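Local coordinates for arginase (Thermus thermophilus, PDB 2EF5) that hydrolyses L-arginine to urea and L-ornithine, using two manganese ions per subunit, at the interface of chains A and B. Coordinates in Å, arbitrary orientation; residue numbers count along the deposited sequence, not the author numbering. Chains: chain A/B, Arginase.

The two contacts lie in one interface between identical chains, their C-alpha centres about 13 Å apart, and they share no residue. In contact 1 helix 188-194 of chain A meets helix 239-252 of chain B, with the start of helix 196-206 alongside. Contact 2 sets the last residues of chain B against helix 172-181 of chain A and the loop ahead of it. Helix packing and a reaching chain end thus hold the subunits together. Residues of both contacts appear to line a guanidine pocket at the subunit boundary, though the guanidine may come from crystallisation. The coordinates of the six-copy assembly alone do not prove the oligomer in solution.

Contact 1: the interface of chains A and B. Residues chain A 189, 192-193; chain B 197, 244, 247-248, 251.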
loop_
_atom_site.group_PDB
_atom_site.type_symbol
_atom_site.label_atom_id
_atom_site.label_comp_id
_atom_site.label_asym_id
_atom_site.label_seq_id
_atom_site.Cartn_x
_atom_site.Cartn_y
_atom_site.Cartn_z
ATOM N N HIS A 189 -10.476 4.731 -15.200
ATOM C CA HIS A 189 -9.135 4.458 -14.680
ATOM C C HIS A 189 -8.765 3.027 -15.034
ATOM O O HIS A 189 -7.656 2.763 -15.507
ATOM C CB HIS A 189 -9.081 4.660 -13.158
ATOM C CG HIS A 189 -7.775 4.257 -12.543
ATOM N ND1 HIS A 189 -7.504 2.962 -12.158
ATOM C CD2 HIS A 189 -6.651 4.969 -12.296
ATOM C CE1 HIS A 189 -6.266 2.892 -11.700
ATOM N NE2 HIS A 189 -5.727 4.095 -11.772
ATOM N N ASP A 192 -8.258 2.650 -18.824
ATOM C CA ASP A 192 -6.930 3.089 -19.237
ATOM C C ASP A 192 -5.855 2.087 -18.842
ATOM O O ASP A 192 -4.909 1.844 -19.594
ATOM C CB ASP A 192 -6.589 4.451 -18.619
ATOM C CG ASP A 192 -7.380 5.590 -19.238
ATOM O OD1 ASP A 192 -7.664 5.535 -20.454
ATOM O OD2 ASP A 192 -7.705 6.555 -18.519
ATOM N N ARG A 193 -6.014 1.500 -17.658
ATOM C CA ARG A 193 -5.055 0.540 -17.125
ATOM C C ARG A 193 -5.097 -0.830 -17.793
ATOM O O ARG A 193 -4.058 -1.402 -18.114
ATOM C CB ARG A 193 -5.312 0.358 -15.629
ATOM C CG ARG A 193 -4.091 0.399 -14.733
ATOM C CD ARG A 193 -4.490 -0.108 -13.362
ATOM N NE ARG A 193 -4.078 0.765 -12.269
ATOM C CZ ARG A 193 -2.830 0.885 -11.826
ATOM N NH1 ARG A 193 -1.851 0.187 -12.385
ATOM N NH2 ARG A 193 -2.569 1.701 -10.812
ATOM N N ALA B 197 0.342 3.114 -18.125
ATOM C CA ALA B 197 0.214 2.323 -16.906
ATOM C C ALA B 197 1.540 1.657 -16.548
ATOM O O ALA B 197 2.003 1.732 -15.411
ATOM C CB ALA B 197 -0.877 1.263 -17.077
ATOM N N LEU B 244 -4.161 9.456 -15.992
ATOM C CA LEU B 244 -3.750 8.154 -15.472
ATOM C C LEU B 244 -2.363 8.247 -14.850
ATOM O O LEU B 244 -2.108 7.667 -13.789
ATOM C CB LEU B 244 -3.737 7.083 -16.571
ATOM C CG LEU B 244 -3.257 5.709 -16.070
ATOM C CD1 LEU B 244 -4.273 5.170 -15.071
ATOM C CD2 LEU B 244 -3.082 4.723 -17.218
ATOM N N GLU B 247 -2.676 9.937 -11.544
ATOM C CA GLU B 247 -3.354 9.064 -10.585
ATOM C C GLU B 247 -2.454 7.957 -10.045
ATOM O O GLU B 247 -2.510 7.621 -8.868
ATOM C CB GLU B 247 -4.610 8.448 -11.223
ATOM C CG GLU B 247 -5.607 9.486 -11.730
ATOM C CD GLU B 247 -6.769 8.870 -12.497
ATOM O OE1 GLU B 247 -6.549 7.865 -13.202
ATOM O OE2 GLU B 247 -7.896 9.403 -12.410
ATOM N N ILE B 248 -1.620 7.390 -10.904
ATOM C CA ILE B 248 -0.726 6.326 -10.467
ATOM C C ILE B 248 0.405 6.901 -9.612
ATOM O O ILE B 248 0.850 6.270 -8.654
ATOM C CB ILE B 248 -0.163 5.540 -11.661
ATOM C CG1 ILE B 248 -1.299 4.760 -12.322
ATOM C CG2 ILE B 248 0.941 4.592 -11.195
ATOM C CD1 ILE B 248 -0.876 3.985 -13.548
ATOM N N GLU B 251 -1.137 7.563 -6.181
ATOM C CA GLU B 251 -1.313 6.352 -5.381
ATOM C C GLU B 251 -0.057 5.986 -4.590
ATOM O O GLU B 251 -0.159 5.398 -3.518
ATOM C CB GLU B 251 -1.687 5.156 -6.260
ATOM C CG GLU B 251 -3.017 5.250 -6.983
ATOM C CD GLU B 251 -3.332 3.986 -7.773
ATOM O OE1 GLU B 251 -2.381 3.294 -8.208
ATOM O OE2 GLU B 251 -4.530 3.692 -7.971
HETATM O O HOH W 1 -1.953 2.258 -19.968
#
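A:Arg193 and A:His189, one helical turn apart, point across to helix 239-252 of chain B, where B:Leu244, B:Ile248 and two glutamates receive them. The arginine chain bends at its third torsion (-130°) and presents its guanidinium tip to tip with B:Glu251. Guanidinium nitrogen NH2 stands 3.1 Å from carboxylate oxygen OE1 of B:Glu251. The two planes are 19° apart, but no N-H of NH2 is aimed at the oxygen, and the pair is a salt bridge without a hydrogen bond. B:Ile248 CD1 lies 3.7 Å above one guanidinium face, towards its rim, giving the charged group an apolar support.

The imidazole of A:His189 has CG anti to the backbone N (chi1 174°). Methyl CD1 of B:Leu244 stands above the ring plane, off the CD2/NE2 rim and 3.7 Å from CD2 of A:His189, whereas the carboxylate of B:Glu247 meets the ring at its edge, in plane. An alanine here would probably open a gap beside B:Leu244 CD1 and leave the B:Glu247 carboxylate without its ring neighbour.

The other methyl of B:Leu244, CD2, packs on CB of A:Asp192. A water joins the carbonyl O of A:Asp192 to the backbone N of B:Ala197. In the fold, the site packs helix 188-194 of chain A, which follows strand 184-187, against helix 239-252 of chain B, with the start of helix 196-206 of chain B at its flank.

Contact 2: the interface of chains A and B. Residues chain A 170, 175; chain B 288-290.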
loop_
_atom_site.group_PDB
_atom_site.type_symbol
_atom_site.label_atom_id
_atom_site.label_comp_id
_atom_site.label_asym_id
_atom_site.label_seq_id
_atom_site.Cartn_x
_atom_site.Cartn_y
_atom_site.Cartn_z
ATOM N N LEU A 170 -19.081 9.937 -10.132
ATOM C CA LEU A 170 -19.900 9.331 -9.082
ATOM C C LEU A 170 -20.143 10.260 -7.896
ATOM O O LEU A 170 -19.301 11.101 -7.565
ATOM C CB LEU A 170 -19.222 8.068 -8.550
ATOM C CG LEU A 170 -18.976 6.904 -9.504
ATOM C CD1 LEU A 170 -18.049 5.896 -8.847
ATOM C CD2 LEU A 170 -20.300 6.268 -9.879
ATOM N N LYS A 175 -20.930 5.799 -4.359
ATOM C CA LYS A 175 -19.745 4.999 -4.096
ATOM C C LYS A 175 -20.022 4.016 -2.964
ATOM O O LYS A 175 -19.722 2.824 -3.079
ATOM C CB LYS A 175 -18.566 5.910 -3.746
ATOM C CG LYS A 175 -18.264 6.936 -4.830
ATOM C CD LYS A 175 -16.997 7.719 -4.539
ATOM C CE LYS A 175 -16.775 8.808 -5.574
ATOM N NZ LYS A 175 -15.522 9.570 -5.330
ATOM N N ARG B 288 -9.959 11.357 -7.335
ATOM C CA ARG B 288 -10.228 10.100 -8.024
ATOM C C ARG B 288 -11.703 9.971 -8.373
ATOM O O ARG B 288 -12.549 10.596 -7.737
ATOM C CB ARG B 288 -9.770 8.933 -7.144
ATOM C CG ARG B 288 -8.258 8.857 -7.029
ATOM C CD ARG B 288 -7.775 8.339 -5.687
ATOM N NE ARG B 288 -8.262 6.997 -5.388
ATOM C CZ ARG B 288 -9.358 6.740 -4.687
ATOM N NH1 ARG B 288 -10.090 7.736 -4.206
ATOM N NH2 ARG B 288 -9.724 5.483 -4.467
ATOM N N ILE B 289 -11.994 9.173 -9.400
ATOM C CA ILE B 289 -13.362 8.954 -9.859
ATOM C C ILE B 289 -14.097 8.184 -8.776
ATOM O O ILE B 289 -15.199 8.547 -8.371
ATOM C CB ILE B 289 -13.382 8.117 -11.152
ATOM C CG1 ILE B 289 -12.690 8.897 -12.269
ATOM C CG2 ILE B 289 -14.818 7.781 -11.536
ATOM C CD1 ILE B 289 -12.425 8.065 -13.517
ATOM N N PHE B 290 -13.478 7.105 -8.340
ATOM C CA PHE B 290 -14.034 6.276 -7.292
ATOM C C PHE B 290 -13.083 6.548 -6.118
ATOM O O PHE B 290 -12.421 5.588 -5.663
ATOM C CB PHE B 290 -13.990 4.808 -7.702
ATOM C CG PHE B 290 -15.045 3.953 -7.045
ATOM C CD1 PHE B 290 -15.424 2.738 -7.613
ATOM C CD2 PHE B 290 -15.656 4.352 -5.858
ATOM C CE1 PHE B 290 -16.397 1.934 -7.013
ATOM C CE2 PHE B 290 -16.627 3.557 -5.249
ATOM C CZ PHE B 290 -17.000 2.350 -5.821
ATOM O OXT PHE B 290 -12.980 7.723 -5.649
HETATM O O HOH W 2 -16.229 10.720 -9.394
#
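The C-terminal tail of chain B ends here against helix 172-181 of chain A, an example of a chain terminus used as an interface element. A:Lys175, on the first turns of that helix, runs past the ring of B:Phe290 in the opposite direction. Its chain is extended beyond CG, which carries the ammonium beyond the ring to the tail's backbone. There NZ donates a hydrogen bond of 3.2 Å to OXT of B:Phe290, an oxygen of the terminal carboxylate. The opposite charges probably reinforce this bond, and the carboxylate exists only because the chain stops at this residue. A weak hydrogen bond from the same NZ goes to the carbonyl O of B:Ile289.

Apolar contacts accompany the polar ones. The ring of B:Phe290, with CG anti to its backbone N and beside the carboxylate carbon (chi1 -154°), lies along the lysine stem. Its CE2 comes within 3.4 Å of CB of A:Lys175, and CD2 is 3.8 Å from CG further along. Methyl CD1 of A:Leu170 sits 4.0 Å above one face of this ring, offset toward the rim, so the phenyl group has leucine over a face and lysine methylenes alongside.

The carbonyl of B:Ile289 also meets the loop before the helix through a water: the oxygen O of B:Ile289 is 2.6 Å from this water, and the water is 3.0 Å from the backbone N of A:Leu170.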